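Local coordinates for iron transport multicopper oxidase FET3 (Saccharomyces cerevisiae, PDB 1ZPU), which oxidises Fe(2+) to Fe(3+) at the cost of molecular oxygen so that yeast can import iron with high affinity, and also oxidises Cu(+), at residues 5-10 against 44-49; 125-130 against 217-222; 200-205 against 227-232; 318-323 against 334-339. All blocks are in the same frame, centred on the assembly; numbering follows the deposited sequence.

Contact 1: 5-10 against 44-49. With NAG (2-acetamido-2-deoxy-beta-D-glucopyranose), chain B; NAG (2-acetamido-2-deoxy-beta-D-glucopyranose), chain K.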
# COMPACT_ATOMS: atom_id res chain seq x y z
N PHE A 5 4.97 -2.78 22.26
CA PHE A 5 6.29 -2.79 21.63
C PHE A 5 7.02 -1.48 21.87
O PHE A 5 6.42 -0.41 21.85
CB PHE A 5 6.16 -3.00 20.12
CG PHE A 5 5.57 -4.32 19.74
CD1 PHE A 5 4.20 -4.47 19.58
CD2 PHE A 5 6.39 -5.43 19.55
CE1 PHE A 5 3.65 -5.71 19.23
CE2 PHE A 5 5.85 -6.67 19.20
CZ PHE A 5 4.48 -6.81 19.04
N ASN A 6 8.32 -1.57 22.08
CA ASN A 6 9.14 -0.39 22.09
C ASN A 6 10.18 -0.44 20.97
O ASN A 6 11.20 -1.13 21.08
CB ASN A 6 9.79 -0.14 23.43
CG ASN A 6 10.72 1.04 23.40
OD1 ASN A 6 10.48 2.03 22.68
ND2 ASN A 6 11.83 0.93 24.10
N TRP A 7 9.92 0.31 19.90
CA TRP A 7 10.79 0.31 18.73
C TRP A 7 11.42 1.65 18.43
O TRP A 7 10.74 2.67 18.40
CB TRP A 7 10.02 -0.10 17.49
CG TRP A 7 9.45 -1.44 17.52
CD1 TRP A 7 9.83 -2.48 18.30
CD2 TRP A 7 8.41 -1.92 16.68
NE1 TRP A 7 9.07 -3.58 18.01
CE2 TRP A 7 8.18 -3.26 17.02
CE3 TRP A 7 7.63 -1.35 15.67
CZ2 TRP A 7 7.21 -4.04 16.39
CZ3 TRP A 7 6.66 -2.12 15.04
CH2 TRP A 7 6.46 -3.45 15.40
N THR A 8 12.72 1.61 18.16
CA THR A 8 13.49 2.80 17.83
C THR A 8 14.16 2.65 16.46
O THR A 8 14.89 1.68 16.21
CB THR A 8 14.58 3.08 18.88
OG1 THR A 8 13.95 3.24 20.16
CG2 THR A 8 15.35 4.33 18.52
N THR A 9 13.88 3.61 15.58
CA THR A 9 14.48 3.66 14.26
C THR A 9 15.96 3.97 14.34
O THR A 9 16.42 4.68 15.25
CB THR A 9 13.85 4.73 13.36
OG1 THR A 9 13.96 6.00 14.00
CG2 THR A 9 12.40 4.43 13.06
N GLY A 10 16.71 3.44 13.38
CA GLY A 10 18.14 3.69 13.29
C GLY A 10 18.69 3.30 11.94
O GLY A 10 17.98 2.76 11.11
N VAL A 44 -3.07 -3.32 20.30
CA VAL A 44 -1.66 -3.17 19.93
C VAL A 44 -1.19 -1.78 20.33
O VAL A 44 -1.78 -0.77 19.92
CB VAL A 44 -1.39 -3.40 18.41
CG1 VAL A 44 0.09 -3.26 18.09
CG2 VAL A 44 -1.88 -4.77 17.96
N GLN A 45 -0.14 -1.73 21.14
CA GLN A 45 0.45 -0.47 21.58
C GLN A 45 1.93 -0.37 21.20
O GLN A 45 2.79 -0.97 21.86
CB GLN A 45 0.28 -0.31 23.09
CG GLN A 45 -1.16 -0.38 23.56
CD GLN A 45 -1.29 -0.26 25.07
OE1 GLN A 45 -0.39 -0.63 25.81
NE2 GLN A 45 -2.42 0.25 25.54
N ILE A 46 2.23 0.38 20.14
CA ILE A 46 3.60 0.56 19.70
C ILE A 46 4.14 1.94 20.05
O ILE A 46 3.58 2.96 19.63
CB ILE A 46 3.75 0.29 18.17
CG1 ILE A 46 3.12 -1.05 17.81
CG2 ILE A 46 5.22 0.29 17.77
CD1 ILE A 46 2.91 -1.25 16.39
N TYR A 47 5.20 1.97 20.84
CA TYR A 47 5.95 3.18 21.10
C TYR A 47 7.02 3.30 20.03
O TYR A 47 8.05 2.62 20.11
CB TYR A 47 6.64 3.12 22.46
CG TYR A 47 5.68 3.25 23.61
CD1 TYR A 47 5.20 2.12 24.27
CD2 TYR A 47 5.26 4.50 24.05
CE1 TYR A 47 4.31 2.24 25.34
CE2 TYR A 47 4.38 4.62 25.11
CZ TYR A 47 3.91 3.49 25.75
OH TYR A 47 3.03 3.60 26.81
N LEU A 48 6.78 4.13 19.03
CA LEU A 48 7.79 4.36 18.00
C LEU A 48 8.63 5.58 18.37
O LEU A 48 8.09 6.65 18.64
CB LEU A 48 7.16 4.56 16.62
CG LEU A 48 7.88 4.03 15.37
CD1 LEU A 48 7.30 4.71 14.14
CD2 LEU A 48 9.37 4.20 15.38
N THR A 49 9.94 5.39 18.39
CA THR A 49 10.85 6.49 18.66
C THR A 49 11.71 6.75 17.44
O THR A 49 12.39 5.87 16.94
CB THR A 49 11.76 6.20 19.86
OG1 THR A 49 10.94 5.86 20.99
CG2 THR A 49 12.61 7.42 20.21
C1 NAG B . 11.86 1.76 25.28
C2 NAG B . 11.15 2.76 26.20
C3 NAG B . 12.04 3.87 26.81
C4 NAG B . 13.51 3.47 26.99
C5 NAG B . 13.93 2.63 25.79
C6 NAG B . 15.41 2.23 25.78
C7 NAG B . 8.95 3.87 26.08
C8 NAG B . 8.46 5.20 25.57
N2 NAG B . 10.04 3.37 25.47
O3 NAG B . 11.51 4.29 28.06
O4 NAG B . 14.34 4.60 27.09
O5 NAG B . 13.12 1.49 25.84
O6 NAG B . 15.85 2.18 24.44
O7 NAG B . 8.35 3.29 26.99
C1 NAG K . -4.23 3.00 25.02
C2 NAG K . -4.07 3.91 26.24
C3 NAG K . -5.03 3.46 27.33
C4 NAG K . -6.45 3.47 26.78
C5 NAG K . -6.58 2.86 25.38
C6 NAG K . -7.90 3.27 24.73
C7 NAG K . -1.88 3.33 27.34
C8 NAG K . -2.20 2.86 28.74
N2 NAG K . -2.72 4.16 26.73
O3 NAG K . -4.98 4.35 28.42
O4 NAG K . -7.29 2.79 27.69
O5 NAG K . -5.52 3.25 24.51
O6 NAG K . -8.22 4.60 25.07
O7 NAG K . -0.83 2.98 26.80
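Phe-5 to Thr-9 run parallel to Gln-45 to Thr-49, the two strand axes 4.8 Å apart at closest and inclined by 23°. Five backbone hydrogen bonds join them, from Phe-5 N to Gln-45 O at the start to Thr-9 N to Thr-49 O at the end, with the Phe-5, Trp-7 and Tyr-47 carbonyls used in between. Phe-5, Trp-7, Ile-46 and Leu-48 share one face of the sheet. Here the Ile-46 branches divide: CG2, anti to the backbone N, lies 3.6 Å from Trp-7 CE3, whereas CG1 meets Phe-5 CD1 at 4.0 Å. Ile-36 of strand 36-39 packs against these three side chains. The strands are the central pair of a four-stranded mixed sheet, flanked by strands 22-27 and 88-94, in the first cupredoxin-like domain of this multicopper oxidase. Asn-6, Thr-8, Tyr-47 and Thr-49 point to the other face. Asn-6 ND2 carries an N-linked N-acetylglucosamine whose acetamide folds back over one face of the Tyr-47 ring, its methyl C8 3.6 Å from Tyr-47 CD2, while Phe-5 O sits in plane at the ring edge. An alanine at Tyr-47 would probably leave this acetyl group without its flat support and freer to turn. Thr-8 and Thr-49 lie side by side, Thr-8 OG1 3.7 Å from Thr-49 CB, and Thr-49 OG1 bonds to Thr-88 OG1 on the next strand.

Contact 2: 125-130 against 217-222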
# COMPACT_ATOMS: atom_id res chain seq x y z
N ASP A 125 -10.53 -17.58 14.62
CA ASP A 125 -10.96 -18.95 14.85
C ASP A 125 -11.88 -19.52 13.77
O ASP A 125 -12.04 -20.74 13.67
CB ASP A 125 -11.61 -19.05 16.24
CG ASP A 125 -10.58 -19.28 17.36
OD1 ASP A 125 -9.48 -18.66 17.32
OD2 ASP A 125 -10.88 -20.10 18.27
N SER A 126 -12.46 -18.65 12.95
CA SER A 126 -13.43 -19.08 11.95
C SER A 126 -12.90 -18.99 10.51
O SER A 126 -13.65 -18.66 9.58
CB SER A 126 -14.72 -18.26 12.10
OG SER A 126 -14.44 -16.87 11.99
N PHE A 127 -11.61 -19.28 10.33
CA PHE A 127 -11.05 -19.41 8.99
C PHE A 127 -11.53 -20.73 8.40
O PHE A 127 -11.34 -21.77 9.02
CB PHE A 127 -9.52 -19.35 9.01
CG PHE A 127 -8.90 -19.42 7.64
CD1 PHE A 127 -8.90 -18.30 6.80
CD2 PHE A 127 -8.30 -20.60 7.18
CE1 PHE A 127 -8.34 -18.36 5.53
CE2 PHE A 127 -7.74 -20.67 5.92
CZ PHE A 127 -7.75 -19.56 5.09
N PRO A 128 -12.15 -20.69 7.21
CA PRO A 128 -12.89 -21.84 6.66
C PRO A 128 -12.05 -23.05 6.25
O PRO A 128 -12.57 -24.15 6.21
CB PRO A 128 -13.58 -21.25 5.42
CG PRO A 128 -13.49 -19.77 5.58
CD PRO A 128 -12.20 -19.54 6.28
N TYR A 129 -10.76 -22.86 5.96
CA TYR A 129 -9.96 -23.94 5.38
C TYR A 129 -8.93 -24.53 6.34
O TYR A 129 -8.43 -23.86 7.24
CB TYR A 129 -9.28 -23.48 4.08
CG TYR A 129 -10.18 -22.69 3.18
CD1 TYR A 129 -9.97 -21.33 2.98
CD2 TYR A 129 -11.28 -23.28 2.54
CE1 TYR A 129 -10.80 -20.58 2.16
CE2 TYR A 129 -12.11 -22.54 1.72
CZ TYR A 129 -11.87 -21.19 1.53
OH TYR A 129 -12.68 -20.44 0.72
N ASP A 130 -8.62 -25.81 6.11
CA ASP A 130 -7.66 -26.55 6.91
C ASP A 130 -6.27 -26.45 6.33
O ASP A 130 -6.10 -26.43 5.10
CB ASP A 130 -8.03 -28.03 6.95
CG ASP A 130 -9.15 -28.32 7.92
OD1 ASP A 130 -9.67 -27.37 8.54
OD2 ASP A 130 -9.52 -29.52 8.05
N GLY A 217 -6.70 -9.40 3.31
CA GLY A 217 -7.55 -9.60 4.50
C GLY A 217 -8.95 -10.15 4.26
O GLY A 217 -9.66 -10.48 5.22
N ILE A 218 -9.35 -10.27 3.00
CA ILE A 218 -10.69 -10.78 2.61
C ILE A 218 -10.63 -12.26 2.20
O ILE A 218 -10.07 -12.59 1.15
CB ILE A 218 -11.28 -9.92 1.44
CG1 ILE A 218 -11.45 -8.44 1.85
CG2 ILE A 218 -12.57 -10.53 0.87
CD1 ILE A 218 -12.37 -8.15 3.05
N THR A 219 -11.18 -13.15 3.03
CA THR A 219 -11.21 -14.59 2.70
C THR A 219 -12.00 -14.84 1.42
O THR A 219 -13.09 -14.30 1.21
CB THR A 219 -11.83 -15.48 3.83
OG1 THR A 219 -11.18 -15.24 5.07
CG2 THR A 219 -11.69 -16.96 3.48
N THR A 220 -11.45 -15.70 0.58
CA THR A 220 -12.04 -15.97 -0.72
C THR A 220 -12.45 -17.45 -0.87
O THR A 220 -12.04 -18.30 -0.08
CB THR A 220 -11.08 -15.46 -1.86
OG1 THR A 220 -11.76 -15.48 -3.11
CG2 THR A 220 -9.84 -16.30 -1.97
N GLU A 221 -13.29 -17.74 -1.86
CA GLU A 221 -13.54 -19.12 -2.29
C GLU A 221 -12.28 -19.61 -2.99
O GLU A 221 -11.63 -18.84 -3.71
CB GLU A 221 -14.70 -19.22 -3.29
CG GLU A 221 -16.03 -18.63 -2.82
CD GLU A 221 -16.85 -19.57 -1.93
OE1 GLU A 221 -16.36 -20.66 -1.55
OE2 GLU A 221 -18.00 -19.19 -1.60
N LYS A 222 -11.95 -20.88 -2.78
CA LYS A 222 -10.77 -21.50 -3.38
C LYS A 222 -10.67 -21.22 -4.88
O LYS A 222 -11.58 -21.57 -5.63
CB LYS A 222 -10.83 -23.02 -3.17
CG LYS A 222 -10.98 -23.46 -1.73
CD LYS A 222 -10.47 -24.87 -1.58
CE LYS A 222 -10.31 -25.22 -0.11
NZ LYS A 222 -9.30 -26.29 0.09
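Tyr-129 OH donates a hydrogen bond to the carbonyl oxygen of Thr-220, the sole hydrogen bond between residues 125-130 and 217-222. The modelled separation of Tyr-129 OH and Thr-220 O, 2.4 Å, is doubtful at this resolution, but the oxygen lies in the plane of the phenol at its edge, and the pairing is plausible. The ring passes between Lys-222 and Thr-219, which lie on opposite sides of its plane. Lys-222 slides past it in the opposite direction: CG lies 3.7 Å from Tyr-129 CE2, and the chain, extended beyond it, brings CE to 3.4 Å from Tyr-129 CD2. Nearer the start of the strand, Thr-219 CG2 approaches Tyr-129 CE1 at 4.0 Å. Residues 125-130 help connect strand 117-123, in the first cupredoxin-like domain, to strand 133-142, in the second, and they rest here on strand 218-225, the outermost strand of a six-stranded sheet, with Tyr-305 and Gln-303 bonded to its backbone. Pro-128 meets Thr-219 tip to tip, with Pro-128 CD 3.8 Å from Thr-219 CG2. That methyl, anti to its own backbone N, also comes within 4.2 Å of Phe-127 CE1. Within the connection the proline bridges both rings: CB stands over the centre of the Tyr-129 ring, and CD lies above the Phe-127 face toward its rim. Val-213 of the adjoining strand 210-215 packs against both Phe-127 and Tyr-129.

Contact 3: 200-205 against 227-232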
# COMPACT_ATOMS: atom_id res chain seq x y z
N SER A 200 5.65 -4.40 -9.55
CA SER A 200 4.81 -5.61 -9.46
C SER A 200 5.63 -6.88 -9.71
O SER A 200 6.62 -6.85 -10.44
CB SER A 200 3.71 -5.59 -10.52
OG SER A 200 2.83 -4.49 -10.41
N GLN A 201 5.21 -8.00 -9.15
CA GLN A 201 5.96 -9.23 -9.39
C GLN A 201 5.06 -10.36 -9.81
O GLN A 201 3.92 -10.47 -9.33
CB GLN A 201 6.71 -9.65 -8.14
CG GLN A 201 7.76 -8.66 -7.68
CD GLN A 201 8.66 -9.26 -6.64
OE1 GLN A 201 8.88 -10.48 -6.63
NE2 GLN A 201 9.19 -8.44 -5.75
N TYR A 202 5.56 -11.21 -10.69
CA TYR A 202 4.90 -12.48 -10.93
C TYR A 202 5.50 -13.48 -9.97
O TYR A 202 6.70 -13.44 -9.68
CB TYR A 202 5.10 -12.98 -12.36
CG TYR A 202 4.65 -12.03 -13.42
CD1 TYR A 202 5.53 -11.07 -13.91
CD2 TYR A 202 3.36 -12.10 -13.96
CE1 TYR A 202 5.15 -10.20 -14.90
CE2 TYR A 202 2.96 -11.23 -14.97
CZ TYR A 202 3.86 -10.27 -15.43
OH TYR A 202 3.52 -9.37 -16.42
N PHE A 203 4.66 -14.36 -9.45
CA PHE A 203 5.11 -15.35 -8.50
C PHE A 203 4.56 -16.71 -8.84
O PHE A 203 3.37 -16.84 -9.13
CB PHE A 203 4.67 -14.97 -7.10
CG PHE A 203 5.09 -15.95 -6.06
CD1 PHE A 203 6.33 -15.81 -5.43
CD2 PHE A 203 4.26 -17.01 -5.70
CE1 PHE A 203 6.72 -16.71 -4.46
CE2 PHE A 203 4.65 -17.92 -4.75
CZ PHE A 203 5.88 -17.78 -4.13
N TRP A 204 5.43 -17.72 -8.79
CA TRP A 204 5.00 -19.11 -8.98
C TRP A 204 5.99 -20.13 -8.42
O TRP A 204 7.17 -19.81 -8.20
CB TRP A 204 4.71 -19.41 -10.45
CG TRP A 204 5.91 -19.50 -11.36
CD1 TRP A 204 6.54 -20.63 -11.76
CD2 TRP A 204 6.58 -18.41 -12.02
NE1 TRP A 204 7.56 -20.33 -12.63
CE2 TRP A 204 7.61 -18.97 -12.81
CE3 TRP A 204 6.41 -17.01 -12.02
CZ2 TRP A 204 8.47 -18.20 -13.59
CZ3 TRP A 204 7.27 -16.24 -12.79
CH2 TRP A 204 8.29 -16.84 -13.57
N ILE A 205 5.49 -21.35 -8.22
CA ILE A 205 6.28 -22.45 -7.68
C ILE A 205 6.29 -23.56 -8.72
O ILE A 205 5.24 -24.05 -9.12
CB ILE A 205 5.67 -22.96 -6.36
CG1 ILE A 205 5.53 -21.81 -5.36
CG2 ILE A 205 6.49 -24.08 -5.77
CD1 ILE A 205 4.71 -22.15 -4.14
N MET A 227 0.03 -19.23 -11.36
CA MET A 227 0.78 -17.98 -11.30
C MET A 227 -0.00 -16.79 -10.71
O MET A 227 -1.20 -16.62 -10.97
CB MET A 227 1.31 -17.63 -12.69
CG MET A 227 2.37 -16.55 -12.69
SD MET A 227 3.04 -16.16 -14.31
CE MET A 227 3.71 -17.74 -14.80
N LEU A 228 0.67 -15.97 -9.91
CA LEU A 228 0.04 -14.74 -9.40
C LEU A 228 0.74 -13.50 -9.93
O LEU A 228 1.94 -13.52 -10.14
CB LEU A 228 0.07 -14.68 -7.87
CG LEU A 228 -0.60 -15.79 -7.07
CD1 LEU A 228 -0.22 -15.68 -5.60
CD2 LEU A 228 -2.11 -15.78 -7.24
N TYR A 229 -0.03 -12.44 -10.16
CA TYR A 229 0.52 -11.11 -10.38
C TYR A 229 0.24 -10.29 -9.11
O TYR A 229 -0.91 -9.98 -8.82
CB TYR A 229 -0.09 -10.47 -11.62
CG TYR A 229 0.44 -9.10 -11.98
CD1 TYR A 229 1.60 -8.94 -12.75
CD2 TYR A 229 -0.21 -7.94 -11.55
CE1 TYR A 229 2.10 -7.68 -13.06
CE2 TYR A 229 0.28 -6.68 -11.86
CZ TYR A 229 1.43 -6.55 -12.62
OH TYR A 229 1.87 -5.28 -12.91
N ILE A 230 1.27 -9.97 -8.35
CA ILE A 230 1.11 -9.25 -7.08
C ILE A 230 1.74 -7.86 -7.19
O ILE A 230 2.97 -7.75 -7.36
CB ILE A 230 1.81 -9.98 -5.91
CG1 ILE A 230 1.52 -11.49 -6.00
CG2 ILE A 230 1.39 -9.41 -4.59
CD1 ILE A 230 2.09 -12.29 -4.85
N THR A 231 0.91 -6.81 -7.08
CA THR A 231 1.42 -5.44 -7.07
C THR A 231 1.95 -5.14 -5.68
O THR A 231 1.73 -5.91 -4.76
CB THR A 231 0.32 -4.37 -7.40
OG1 THR A 231 -0.46 -4.07 -6.22
CG2 THR A 231 -0.60 -4.80 -8.54
N VAL A 232 2.64 -4.02 -5.52
CA VAL A 232 3.14 -3.67 -4.18
C VAL A 232 1.94 -3.45 -3.28
O VAL A 232 0.90 -3.00 -3.75
CB VAL A 232 4.05 -2.46 -4.17
CG1 VAL A 232 5.26 -2.74 -5.02
CG2 VAL A 232 3.34 -1.23 -4.65
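Tyr-202 and Tyr-229 form a T-shaped (edge-to-face) pair, with the edge of Tyr-229 turned to the face of Tyr-202, planes at 67° and centroids 5.2 Å apart. Tyr-229 CD1 does the touching, 3.5 Å from Tyr-202 CE2 and above the ring toward its rim. On the far side of Tyr-202 along the strand, Met-227 and Trp-204 lie side by side and point the same way. Bent at chi3 (-60°), Met-227 sets its methyl CE over the six-membered ring of Trp-204, 4.2 Å from the centroid, in a CH-pi contact. Its sulfur lies oblique to both Tyr-202 and Trp-204, a Met-aromatic contact with each. The contact is built on antiparallel strands 201-205 and 228-230 of the second cupredoxin-like domain. Gln-201 with Ile-230 and Phe-203 with Leu-228 are hydrogen-bonded pairs, each making two backbone bonds, whereas Tyr-202 and Tyr-229 form the non-hydrogen-bonded pair between them. Phe-203, Leu-228 and Ile-230 occupy the other face and pack on Ile-192 of the opposing sheet. CG of Tyr-229 is anti to the backbone N (chi1 -178°), and the ring beyond it extends across to Ser-200, whose OG donates to Tyr-229 OH at 2.8 Å; this hydroxyl is also hydrogen-bonded to Asp-257 OD1. A phenylalanine in place of Tyr-229 would probably leave Ser-200 OG and Asp-257 OD1 without their shared partner. Since Ser-200 OG supplies the proton of its bond, the phenol proton is probably directed to Asp-257 OD1, giving a short chain of hydrogen bonds within a wholly buried aromatic cluster.

Contact 4: 318-323 against 334-339. With NAG (2-acetamido-2-deoxy-beta-D-glucopyranose), chain C.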
# COMPACT_ATOMS: atom_id res chain seq x y z
N ILE A 318 -16.83 10.20 -7.39
CA ILE A 318 -15.56 10.89 -7.56
C ILE A 318 -14.89 10.38 -8.85
O ILE A 318 -14.54 9.20 -8.94
CB ILE A 318 -14.63 10.66 -6.33
CG1 ILE A 318 -15.33 11.11 -5.05
CG2 ILE A 318 -13.30 11.37 -6.50
CD1 ILE A 318 -14.70 10.62 -3.77
N THR A 319 -14.73 11.25 -9.85
CA THR A 319 -14.05 10.88 -11.08
C THR A 319 -12.68 11.56 -11.16
O THR A 319 -12.57 12.78 -11.15
CB THR A 319 -14.89 11.20 -12.34
OG1 THR A 319 -16.11 10.47 -12.29
CG2 THR A 319 -14.15 10.81 -13.62
N VAL A 320 -11.63 10.75 -11.22
CA VAL A 320 -10.29 11.30 -11.31
C VAL A 320 -9.51 10.74 -12.50
O VAL A 320 -9.54 9.53 -12.76
CB VAL A 320 -9.48 11.10 -9.99
CG1 VAL A 320 -10.14 11.86 -8.85
CG2 VAL A 320 -9.36 9.64 -9.64
N ASP A 321 -8.84 11.63 -13.22
CA ASP A 321 -7.94 11.22 -14.30
C ASP A 321 -6.51 11.25 -13.78
O ASP A 321 -6.12 12.18 -13.08
CB ASP A 321 -8.10 12.12 -15.53
CG ASP A 321 -9.46 11.96 -16.21
OD1 ASP A 321 -10.30 11.16 -15.73
OD2 ASP A 321 -9.71 12.65 -17.22
N VAL A 322 -5.75 10.22 -14.12
CA VAL A 322 -4.37 10.08 -13.68
C VAL A 322 -3.42 10.38 -14.82
O VAL A 322 -3.45 9.72 -15.85
CB VAL A 322 -4.09 8.66 -13.17
CG1 VAL A 322 -2.63 8.50 -12.83
CG2 VAL A 322 -4.97 8.34 -11.96
N VAL A 323 -2.56 11.38 -14.63
CA VAL A 323 -1.56 11.72 -15.62
C VAL A 323 -0.28 12.25 -14.96
O VAL A 323 -0.32 12.77 -13.84
CB VAL A 323 -2.11 12.74 -16.66
CG1 VAL A 323 -2.20 14.14 -16.08
CG2 VAL A 323 -1.26 12.73 -17.92
N ALA A 334 2.84 14.02 -10.54
CA ALA A 334 1.69 13.17 -10.82
C ALA A 334 0.40 13.87 -10.41
O ALA A 334 0.36 14.57 -9.39
CB ALA A 334 1.83 11.88 -10.09
N PHE A 335 -0.66 13.67 -11.19
CA PHE A 335 -1.90 14.41 -11.00
C PHE A 335 -3.14 13.54 -10.88
O PHE A 335 -3.32 12.58 -11.64
CB PHE A 335 -2.10 15.40 -12.15
CG PHE A 335 -1.05 16.47 -12.23
CD1 PHE A 335 0.16 16.23 -12.88
CD2 PHE A 335 -1.28 17.73 -11.69
CE1 PHE A 335 1.13 17.22 -12.97
CE2 PHE A 335 -0.31 18.72 -11.79
CZ PHE A 335 0.89 18.46 -12.42
N PHE A 336 -4.00 13.87 -9.93
CA PHE A 336 -5.39 13.45 -9.96
C PHE A 336 -6.15 14.66 -10.51
O PHE A 336 -6.12 15.73 -9.91
CB PHE A 336 -5.91 13.06 -8.57
CG PHE A 336 -5.72 11.60 -8.21
CD1 PHE A 336 -5.34 11.23 -6.92
CD2 PHE A 336 -5.93 10.58 -9.15
CE1 PHE A 336 -5.17 9.89 -6.56
CE2 PHE A 336 -5.76 9.23 -8.81
CZ PHE A 336 -5.38 8.88 -7.52
N ASN A 337 -6.81 14.48 -11.66
CA ASN A 337 -7.34 15.60 -12.44
C ASN A 337 -6.25 16.65 -12.64
O ASN A 337 -5.22 16.35 -13.24
CB ASN A 337 -8.58 16.21 -11.80
CG ASN A 337 -9.72 15.20 -11.68
OD1 ASN A 337 -9.90 14.34 -12.55
ND2 ASN A 337 -10.48 15.30 -10.59
N ASN A 338 -6.45 17.85 -12.10
CA ASN A 338 -5.45 18.90 -12.25
C ASN A 338 -4.69 19.23 -10.97
O ASN A 338 -4.12 20.31 -10.84
CB ASN A 338 -6.08 20.16 -12.85
CG ASN A 338 -7.14 20.79 -11.93
OD1 ASN A 338 -7.58 20.18 -10.95
ND2 ASN A 338 -7.57 22.01 -12.29
N ILE A 339 -4.67 18.28 -10.03
CA ILE A 339 -4.07 18.49 -8.71
C ILE A 339 -2.99 17.46 -8.37
O ILE A 339 -3.20 16.25 -8.50
CB ILE A 339 -5.18 18.49 -7.60
CG1 ILE A 339 -6.18 19.62 -7.85
CG2 ILE A 339 -4.57 18.61 -6.20
CD1 ILE A 339 -7.39 19.61 -6.95
C1 NAG C . -7.75 22.91 -11.18
C2 NAG C . -7.10 24.10 -10.48
C3 NAG C . -8.15 25.09 -9.94
C4 NAG C . -9.47 25.05 -10.70
C5 NAG C . -10.03 23.62 -10.80
C6 NAG C . -10.72 23.33 -12.13
C7 NAG C . -5.31 24.26 -8.80
C8 NAG C . -5.64 25.11 -7.59
N2 NAG C . -6.29 23.58 -9.38
O3 NAG C . -7.63 26.41 -9.95
O4 NAG C . -10.40 25.86 -10.03
O5 NAG C . -9.01 22.66 -10.57
O6 NAG C . -11.65 24.35 -12.41
O7 NAG C . -4.15 24.20 -9.21
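Phe-336 lays its ring obliquely against two valines of the neighbouring strand, with CE2 3.4 Å from Val-322 CG2 and CD2 3.6 Å from Val-320 CG2. Val-322 lies alongside the ring, pointing the same way; Val-320 crosses it at a slant. Leu-475 of strand 474-479 touches both Val-320 and Phe-336, and the Phe-394 ring meets that of Phe-336. Strands 316-326 and 332-336 make a beta hairpin on the edge of a six-stranded sheet of the third cupredoxin-like domain, and segments 318-323 and 334-336 run at 170° to each other. The hairpin lies close to the type 1 copper site: the side chain of Val-322 is about 5 Å from that of the copper ligand His-392. Val-323 and Phe-335 form a hydrogen-bonded pair, in which Phe-335 N reaches Val-323 O at 2.8 Å and the return bond is weak. Beyond Phe-336 the chain leaves the sheet in a type II' turn ending at Ile-339. Asn-337 N still bonds to Asp-321 O, and the Asn-337 side chain then takes over from the departing backbone. Its OD1 accepts Asp-321 N at 3.0 Å, the donor standing above the amide plane, and its ND2 gives a weak bond to Thr-319 O at 3.3 Å. Asp-321 OD1 is held by Asn-385 ND2 on strand 379-386. Asn-338, next in the turn, points away from strand 316-326 and carries an N-linked N-acetylglucosamine on ND2.

In the fold
From the N terminus, contact 1 comes first: it closes a loop of 33 residues and pairs strands 2-14 and 43-49 in the first domain. Contact 2 opens next, on the connection leading into the second domain, and spans 86 residues to reach strand 218-225. Its second segment falls between the two segments of contact 3, which closes 21 residues, so these contacts cross along the chain, yet their nearest atoms stay about 9 Å apart. Strands 218-225 and 228-230, which follow each other in the chain, lie in different sheets of the second domain. Contact 4, a hairpin closing 10 residues in the third domain, follows in series and lies across the chain's centre from contact 1.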